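Local coordinates for flagellar biosynthetic protein FliP (Thermotoga maritima MSB8, PDB 5H72) that forms part of the membrane-embedded flagellar type III protein export gate, here represented by the FliP periplasmic domain, at the interface of chains A and B and the interface of chains B and C. Residues are numbered along the deposited sequence; one frame, centred on the assembly and turned at random. Chains: chain A/B/C, Flagellar biosynthetic protein FliP.

Contact 1: the interface of chains A and B. Residues chain A 21, 24-25, 28; chain B 77, 80-81.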
ATOM      1  N   MET A  21      -8.790  13.979   9.409  1.00 61.90           N
ATOM      2  CA  MET A  21      -7.742  13.899   8.415  1.00 57.27           C
ATOM      3  C   MET A  21      -7.702  12.506   7.777  1.00 54.58           C
ATOM      4  O   MET A  21      -7.584  12.370   6.557  1.00 50.00           O
ATOM      5  CB  MET A  21      -6.403  14.255   9.058  1.00 55.25           C
ATOM      6  CG  MET A  21      -5.259  14.333   8.093  1.00 56.26           C
ATOM      7  SD  MET A  21      -4.146  12.949   8.333  1.00 80.76           S
ATOM      8  CE  MET A  21      -3.184  13.502   9.746  1.00 64.96           C
ATOM      9  N   ARG A  24     -10.655  12.080   5.539  1.00 44.19           N
ATOM     10  CA  ARG A  24     -10.395  12.634   4.227  1.00 40.79           C
ATOM     11  C   ARG A  24      -9.641  11.627   3.368  1.00 40.70           C
ATOM     12  O   ARG A  24      -9.968  11.444   2.186  1.00 36.00           O
ATOM     13  CB  ARG A  24      -9.597  13.931   4.330  1.00 44.76           C
ATOM     14  CG  ARG A  24     -10.330  15.069   5.017  1.00 52.10           C
ATOM     15  CD  ARG A  24     -11.422  15.642   4.149  1.00 52.48           C
ATOM     16  NE  ARG A  24     -11.561  17.076   4.383  1.00 62.41           N
ATOM     17  CZ  ARG A  24     -11.601  17.991   3.421  1.00 58.36           C
ATOM     18  NH1 ARG A  24     -11.520  17.625   2.148  1.00 54.09           N
ATOM     19  NH2 ARG A  24     -11.726  19.275   3.732  1.00 62.66           N
ATOM     20  N   VAL A  25      -8.639  10.975   3.960  1.00 36.12           N
ATOM     21  CA  VAL A  25      -7.816  10.015   3.229  1.00 33.95           C
ATOM     22  C   VAL A  25      -8.620   8.755   2.916  1.00 33.12           C
ATOM     23  O   VAL A  25      -8.460   8.169   1.848  1.00 32.32           O
ATOM     24  CB  VAL A  25      -6.516   9.663   4.007  1.00 35.79           C
ATOM     25  CG1 VAL A  25      -5.770   8.518   3.345  1.00 28.36           C
ATOM     26  CG2 VAL A  25      -5.623  10.888   4.110  1.00 29.72           C
ATOM     27  N   ARG A  28     -10.855   9.695  -0.073  1.00 32.78           N
ATOM     28  CA  ARG A  28     -10.051   9.745  -1.290  1.00 30.77           C
ATOM     29  C   ARG A  28      -9.763   8.339  -1.823  1.00 27.85           C
ATOM     30  O   ARG A  28      -9.890   8.071  -3.009  1.00 30.56           O
ATOM     31  CB  ARG A  28      -8.745  10.497  -1.029  1.00 27.39           C
ATOM     32  CG  ARG A  28      -7.776  10.522  -2.192  1.00 29.82           C
ATOM     33  CD  ARG A  28      -8.033  11.681  -3.163  1.00 30.84           C
ATOM     34  NE  ARG A  28      -9.299  11.576  -3.892  1.00 32.23           N
ATOM     35  CZ  ARG A  28      -9.448  10.962  -5.066  1.00 34.61           C
ATOM     36  NH1 ARG A  28      -8.412  10.375  -5.653  1.00 30.81           N
ATOM     37  NH2 ARG A  28     -10.636  10.939  -5.657  1.00 33.71           N
TER
ATOM     38  N   LEU B  77      -2.894  13.365  -1.809  1.00 31.41           N
ATOM     39  CA  LEU B  77      -3.030  14.169  -0.601  1.00 34.39           C
ATOM     40  C   LEU B  77      -3.655  15.531  -0.909  1.00 34.87           C
ATOM     41  O   LEU B  77      -4.558  15.982  -0.207  1.00 35.18           O
ATOM     42  CB  LEU B  77      -1.669  14.338   0.080  1.00 36.24           C
ATOM     43  CG  LEU B  77      -1.188  13.055   0.768  1.00 35.18           C
ATOM     44  CD1 LEU B  77       0.190  13.213   1.403  1.00 33.55           C
ATOM     45  CD2 LEU B  77      -2.219  12.610   1.810  1.00 33.66           C
ATOM     46  N   ALA B  80      -7.226  14.918  -1.606  1.00 33.93           N
ATOM     47  CA  ALA B  80      -7.923  14.515  -0.388  1.00 33.14           C
ATOM     48  C   ALA B  80      -8.209  15.700   0.528  1.00 35.75           C
ATOM     49  O   ALA B  80      -9.219  15.724   1.209  1.00 38.29           O
ATOM     50  CB  ALA B  80      -7.120  13.458   0.357  1.00 33.64           C
ATOM     51  N   PHE B  81      -7.325  16.690   0.525  1.00 35.65           N
ATOM     52  CA  PHE B  81      -7.415  17.793   1.474  1.00 38.01           C
ATOM     53  C   PHE B  81      -7.862  19.106   0.829  1.00 41.45           C
ATOM     54  O   PHE B  81      -7.666  20.177   1.392  1.00 45.01           O
ATOM     55  CB  PHE B  81      -6.064  17.981   2.169  1.00 37.21           C
ATOM     56  CG  PHE B  81      -5.644  16.795   3.004  1.00 39.60           C
ATOM     57  CD1 PHE B  81      -6.540  16.200   3.883  1.00 43.26           C
ATOM     58  CD2 PHE B  81      -4.364  16.269   2.904  1.00 41.69           C
ATOM     59  CE1 PHE B  81      -6.171  15.106   4.656  1.00 43.26           C
ATOM     60  CE2 PHE B  81      -3.980  15.167   3.687  1.00 43.74           C
ATOM     61  CZ  PHE B  81      -4.892  14.590   4.559  1.00 43.17           C
TER
HETATM   62  O   HOH W   1     -11.227  13.380   0.462  1.00 38.59           O
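Two copies of the FliP periplasmic domain meet here in part of a two-fold symmetric helix-to-helix interface, where the C-terminal end of helix 65-80 of chain B and the residue after it lie against helix 17-39 of chain A; it joins two chains of the deposited tetramer, though the structure alone does not show that the same pairing forms in the full-length protein. B:Phe81 is central to the apolar contact. Its ring tip, B:Phe81 CZ, meets A:Met21 CG at 3.6 Å and A:Val25 CG2 at 3.8 Å, while its CE1 meets A:Arg24 CB. A:Met21 puts CG anti to the backbone N (chi1 -175°), and the chain then bends at chi2 and chi3; with this turn CG meets the ring and A:Met21 SD stays farther off, 4.2 Å from B:Phe81 CZ. A:Arg24 runs past the ring with its guanidinium plane turned 67° from it and brings NH1 to B:Ala80 O, a weak hydrogen bond of 3.1 Å at a poor angle. An alanine in place of A:Arg24 would probably cost B:Ala80 O this weak partner and open a gap beside B:Phe81 CE1. The methyl of B:Ala80 packs on A:Arg28, CB to CB at 3.7 Å. Backbone to backbone, water 1 joins the chains, its oxygen 2.9 Å from A:Arg24 O and 3.2 Å from B:Ala80 O.

Contact 2: the interface of chains A and B. Residues chain A 36, 40, 76, 79; chain B 28, 32, 35.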
ATOM      1  N   GLU A  36     -11.607   3.211 -10.308  1.00 34.33           N
ATOM      2  CA  GLU A  36     -10.871   2.137 -10.979  1.00 32.63           C
ATOM      3  C   GLU A  36     -11.805   0.987 -11.341  1.00 35.50           C
ATOM      4  O   GLU A  36     -11.695   0.400 -12.414  1.00 33.07           O
ATOM      5  CB  GLU A  36      -9.733   1.609 -10.096  1.00 31.85           C
ATOM      6  CG  GLU A  36      -8.446   2.413 -10.177  1.00 34.62           C
ATOM      7  CD  GLU A  36      -7.760   2.295 -11.536  1.00 38.23           C
ATOM      8  OE1 GLU A  36      -7.323   1.182 -11.900  1.00 33.95           O
ATOM      9  OE2 GLU A  36      -7.656   3.322 -12.239  1.00 39.29           O
ATOM     10  N   HIS A  40     -12.856   0.167 -15.368  1.00 38.81           N
ATOM     11  CA  HIS A  40     -12.480  -1.132 -15.925  1.00 39.55           C
ATOM     12  C   HIS A  40     -13.643  -2.139 -15.878  1.00 40.45           C
ATOM     13  O   HIS A  40     -13.456  -3.327 -16.114  1.00 37.97           O
ATOM     14  CB  HIS A  40     -11.259  -1.689 -15.194  1.00 35.63           C
ATOM     15  CG  HIS A  40     -10.040  -0.824 -15.315  1.00 36.21           C
ATOM     16  ND1 HIS A  40      -9.327  -0.701 -16.487  1.00 33.98           N
ATOM     17  CD2 HIS A  40      -9.415  -0.036 -14.411  1.00 33.69           C
ATOM     18  CE1 HIS A  40      -8.310   0.121 -16.303  1.00 31.74           C
ATOM     19  NE2 HIS A  40      -8.342   0.544 -15.048  1.00 38.32           N
ATOM     20  N   GLU A  76      -7.816  -5.100  -9.959  1.00 30.82           N
ATOM     21  CA  GLU A  76      -6.506  -4.683 -10.474  1.00 32.92           C
ATOM     22  C   GLU A  76      -5.716  -5.863 -11.023  1.00 32.96           C
ATOM     23  O   GLU A  76      -5.029  -5.739 -12.021  1.00 31.02           O
ATOM     24  CB  GLU A  76      -5.679  -3.986  -9.390  1.00 31.43           C
ATOM     25  CG  GLU A  76      -6.227  -2.634  -8.941  1.00 33.04           C
ATOM     26  CD  GLU A  76      -6.334  -1.648 -10.081  1.00 35.15           C
ATOM     27  OE1 GLU A  76      -5.391  -1.592 -10.895  1.00 35.26           O
ATOM     28  OE2 GLU A  76      -7.358  -0.941 -10.170  1.00 36.07           O
ATOM     29  N   VAL A  79      -7.087  -6.882 -14.475  1.00 35.47           N
ATOM     30  CA  VAL A  79      -6.586  -5.994 -15.512  1.00 33.99           C
ATOM     31  C   VAL A  79      -5.087  -6.205 -15.719  1.00 34.01           C
ATOM     32  O   VAL A  79      -4.613  -6.195 -16.853  1.00 37.06           O
ATOM     33  CB  VAL A  79      -6.872  -4.505 -15.182  1.00 34.63           C
ATOM     34  CG1 VAL A  79      -6.305  -3.577 -16.272  1.00 27.65           C
ATOM     35  CG2 VAL A  79      -8.372  -4.282 -15.004  1.00 31.28           C
TER
ATOM     36  N   ARG B  28       0.749  -2.301 -14.076  1.00 32.52           N
ATOM     37  CA  ARG B  28      -0.590  -1.907 -13.665  1.00 34.99           C
ATOM     38  C   ARG B  28      -0.561  -0.744 -12.672  1.00 34.01           C
ATOM     39  O   ARG B  28      -1.335   0.211 -12.787  1.00 32.02           O
ATOM     40  CB  ARG B  28      -1.334  -3.090 -13.053  1.00 31.30           C
ATOM     41  CG  ARG B  28      -2.662  -2.713 -12.414  1.00 32.30           C
ATOM     42  CD  ARG B  28      -3.823  -2.788 -13.405  1.00 32.21           C
ATOM     43  NE  ARG B  28      -3.769  -1.784 -14.466  1.00 33.29           N
ATOM     44  CZ  ARG B  28      -4.418  -0.622 -14.447  1.00 36.79           C
ATOM     45  NH1 ARG B  28      -5.169  -0.285 -13.402  1.00 30.18           N
ATOM     46  NH2 ARG B  28      -4.318   0.209 -15.484  1.00 32.19           N
ATOM     47  N   PHE B  32      -2.132   3.128 -13.241  1.00 33.80           N
ATOM     48  CA  PHE B  32      -3.205   3.750 -12.493  1.00 32.67           C
ATOM     49  C   PHE B  32      -2.671   4.982 -11.767  1.00 34.65           C
ATOM     50  O   PHE B  32      -3.428   5.918 -11.512  1.00 33.65           O
ATOM     51  CB  PHE B  32      -3.938   2.726 -11.572  1.00 34.85           C
ATOM     52  CG  PHE B  32      -3.300   2.440 -10.226  1.00 33.05           C
ATOM     53  CD1 PHE B  32      -3.124   3.429  -9.267  1.00 35.95           C
ATOM     54  CD2 PHE B  32      -2.995   1.127  -9.877  1.00 41.49           C
ATOM     55  CE1 PHE B  32      -2.586   3.144  -8.028  1.00 37.75           C
ATOM     56  CE2 PHE B  32      -2.451   0.817  -8.621  1.00 42.07           C
ATOM     57  CZ  PHE B  32      -2.243   1.834  -7.698  1.00 45.10           C
ATOM     58  N   ASN B  35      -2.746   7.573 -14.481  1.00 34.44           N
ATOM     59  CA  ASN B  35      -4.139   7.931 -14.714  1.00 35.44           C
ATOM     60  C   ASN B  35      -4.680   8.905 -13.661  1.00 38.23           C
ATOM     61  O   ASN B  35      -5.409   9.845 -13.995  1.00 40.36           O
ATOM     62  CB  ASN B  35      -5.005   6.672 -14.758  1.00 36.97           C
ATOM     63  CG  ASN B  35      -6.448   6.965 -15.128  1.00 44.02           C
ATOM     64  OD1 ASN B  35      -7.364   6.762 -14.324  1.00 44.80           O
ATOM     65  ND2 ASN B  35      -6.658   7.454 -16.345  1.00 47.55           N
TER
HETATM   66  O   HOH W   2      -6.322   2.272 -14.357  1.00 39.80           O
HETATM   67  O   HOH W   3      -7.282   5.754 -11.923  1.00 48.44           O
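All three chain B residues and A:Glu36, A:Glu76 and A:Val79 have helical backbone torsions, whereas A:His40, just past the end of helix 17-39, has left the regular helix at phi/psi -109/11°. This is the charged, water-bridged part of the two-fold A-B interface, a pairing that may or may not recur in the full-length protein. B:Arg28 NH1 forms salt bridges with two carboxylates: a nearly straight hydrogen bond of 2.8 Å to A:Glu76 OE1, lying in the guanidinium plane and using the syn lone pair, and a weak, bent one of 3.0 Å to A:Glu36 OE1. A:Glu36 comes tip to tip with the arginine, its carboxylate nearly coplanar with the guanidinium, while A:Glu76 crosses at about a right angle. A:Val79 CG1 sits over one guanidinium face, toward its rim, 3.6 Å from B:Arg28 NE. Water 2 lies at the guanidinium edge within bonding distance of NH1 and NH2; it also meets A:Glu36 OE2 and, at 2.7 Å, A:His40 NE2 in the imidazole plane. B:Phe32 sets its CB against the A:Glu36 carboxylate; its chi1 of 83° carries ring atom CD2 to 3.8 Å from A:Glu76 OE1. Water 3 links A:Glu36 OE2 to B:Asn35 OD1. The site lies where the later turns of helix 17-39 and helix 65-80 of chain A together face the middle and later turns of helix 17-39 of chain B.

Contact 3: the interface of chains B and C. Residues chain B 18, 22; chain C 48, 70, 73-74.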
ATOM      1  N   TYR B  18       8.267 -15.185 -11.705  1.00 77.90           N
ATOM      2  CA  TYR B  18       8.106 -14.124 -10.721  1.00 74.29           C
ATOM      3  C   TYR B  18       8.472 -12.779 -11.316  1.00 72.79           C
ATOM      4  O   TYR B  18       7.794 -11.783 -11.068  1.00 68.66           O
ATOM      5  CB  TYR B  18       8.968 -14.390  -9.490  1.00 73.71           C
ATOM      6  CG  TYR B  18       8.413 -15.464  -8.601  1.00 71.62           C
ATOM      7  CD1 TYR B  18       7.049 -15.570  -8.381  1.00 71.85           C
ATOM      8  CD2 TYR B  18       9.252 -16.381  -7.989  1.00 78.66           C
ATOM      9  CE1 TYR B  18       6.536 -16.558  -7.567  1.00 76.48           C
ATOM     10  CE2 TYR B  18       8.753 -17.372  -7.173  1.00 78.11           C
ATOM     11  CZ  TYR B  18       7.393 -17.458  -6.966  1.00 80.61           C
ATOM     12  OH  TYR B  18       6.889 -18.446  -6.152  1.00 86.27           O
ATOM     13  N   PHE B  22       5.559  -9.931 -11.613  1.00 52.16           N
ATOM     14  CA  PHE B  22       5.792  -8.677 -10.919  1.00 49.41           C
ATOM     15  C   PHE B  22       5.924  -7.528 -11.912  1.00 47.58           C
ATOM     16  O   PHE B  22       5.616  -6.386 -11.592  1.00 45.19           O
ATOM     17  CB  PHE B  22       7.038  -8.767 -10.029  1.00 49.43           C
ATOM     18  CG  PHE B  22       6.775  -9.366  -8.665  1.00 51.73           C
ATOM     19  CD1 PHE B  22       5.923  -8.737  -7.765  1.00 47.00           C
ATOM     20  CD2 PHE B  22       7.402 -10.544  -8.273  1.00 52.60           C
ATOM     21  CE1 PHE B  22       5.688  -9.280  -6.513  1.00 44.31           C
ATOM     22  CE2 PHE B  22       7.170 -11.093  -7.012  1.00 52.62           C
ATOM     23  CZ  PHE B  22       6.314 -10.460  -6.135  1.00 44.25           C
TER
ATOM     24  N   MET C  48      17.876 -14.764  -4.246  1.00 43.35           N
ATOM     25  CA  MET C  48      17.330 -15.418  -5.431  1.00 50.75           C
ATOM     26  C   MET C  48      16.955 -14.396  -6.506  1.00 53.54           C
ATOM     27  O   MET C  48      17.335 -14.550  -7.667  1.00 58.44           O
ATOM     28  CB  MET C  48      16.118 -16.272  -5.062  1.00 50.81           C
ATOM     29  CG  MET C  48      15.090 -16.390  -6.175  1.00 65.16           C
ATOM     30  SD  MET C  48      13.460 -16.869  -5.555  1.00 93.49           S
ATOM     31  CE  MET C  48      12.499 -16.794  -7.055  1.00 75.28           C
ATOM     32  N   PRO C  70       9.701  -6.777  -4.245  1.00 32.02           N
ATOM     33  CA  PRO C  70       9.089  -8.067  -4.596  1.00 33.89           C
ATOM     34  C   PRO C  70       9.433  -9.190  -3.615  1.00 34.38           C
ATOM     35  O   PRO C  70       8.568 -10.010  -3.300  1.00 35.60           O
ATOM     36  CB  PRO C  70       9.675  -8.374  -5.978  1.00 37.16           C
ATOM     37  CG  PRO C  70      10.106  -7.082  -6.509  1.00 33.73           C
ATOM     38  CD  PRO C  70      10.557  -6.280  -5.337  1.00 31.74           C
ATOM     39  N   VAL C  73       7.276  -8.937  -0.639  1.00 30.49           N
ATOM     40  CA  VAL C  73       5.904  -9.322  -0.958  1.00 30.22           C
ATOM     41  C   VAL C  73       5.765 -10.848  -1.007  1.00 32.87           C
ATOM     42  O   VAL C  73       4.814 -11.414  -0.452  1.00 34.95           O
ATOM     43  CB  VAL C  73       5.435  -8.700  -2.303  1.00 31.24           C
ATOM     44  CG1 VAL C  73       4.075  -9.247  -2.705  1.00 29.58           C
ATOM     45  CG2 VAL C  73       5.360  -7.199  -2.195  1.00 22.33           C
ATOM     46  N   LEU C  74       6.712 -11.512  -1.666  1.00 33.21           N
ATOM     47  CA  LEU C  74       6.748 -12.970  -1.686  1.00 31.61           C
ATOM     48  C   LEU C  74       6.820 -13.496  -0.268  1.00 36.38           C
ATOM     49  O   LEU C  74       6.058 -14.388   0.108  1.00 38.31           O
ATOM     50  CB  LEU C  74       7.947 -13.478  -2.488  1.00 34.82           C
ATOM     51  CG  LEU C  74       7.888 -13.257  -3.991  1.00 44.60           C
ATOM     52  CD1 LEU C  74       9.127 -13.831  -4.668  1.00 49.87           C
ATOM     53  CD2 LEU C  74       6.616 -13.879  -4.557  1.00 49.78           C
TER
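One face of the B:Phe22 ring is covered by C:Pro70, whose CB stands over the ring centre, 3.8 Å from the centroid, in a CH-pi contact; C:Leu74 CG lies at the ring edge, in its plane. The B:Tyr18 ring has C:Leu74 CD1 above one face, offset toward the rim. This is an apolar patch of the two-fold symmetric interface between chains B and C, built from helix 17-39 of one copy and helices 43-52 and 65-80 of the other; no polar pair is close enough across the boundary to bond, and the patch appears to depend on apolar burial. The pairing may belong to the deposited assembly alone. B:Phe22 has CG anti to its carbonyl carbon (chi1 -84°), which projects the ring toward helix 65-80, where it is gripped from two directions: proline over one face, leucine at the rim. C:Leu74 CD2 touches CE2 and CZ of B:Phe22, each at 3.8 Å, and also comes within 4.0 Å of B:Tyr18 CE1, so a single leucine bridges both aromatic residues. C:Val73 CG1 lies by the CE1 corner of the phenyl, 4.1 Å from B:Phe22 CE1. C:Met48 approaches B:Tyr18 from helix 43-52, its chain extended beyond CG (chi3 176°) and crossing the tyrosine at about a right angle. Its terminal methyl does the touching: C:Met48 CE lies 3.4 Å from B:Tyr18 CD2.

Helix 17-39 and helix 65-80 supply residues to every contact, while helix 43-52 joins them in contact 3. Contacts 1 and 2 belong to one A-B interface, their C-alpha centres about 20 Å apart; by the same measure contact 3 lies about 20 Å from contact 2 and 31 Å from contact 1. Chain B takes part in all three and so ties A to C. A:Arg28 packs in contact 1 and B:Arg28 bonds in contact 2; through the two-fold each copy does both. The A-B and B-C pairings both occur in the deposited tetramer; the structure alone does not show whether they recur in the export gate.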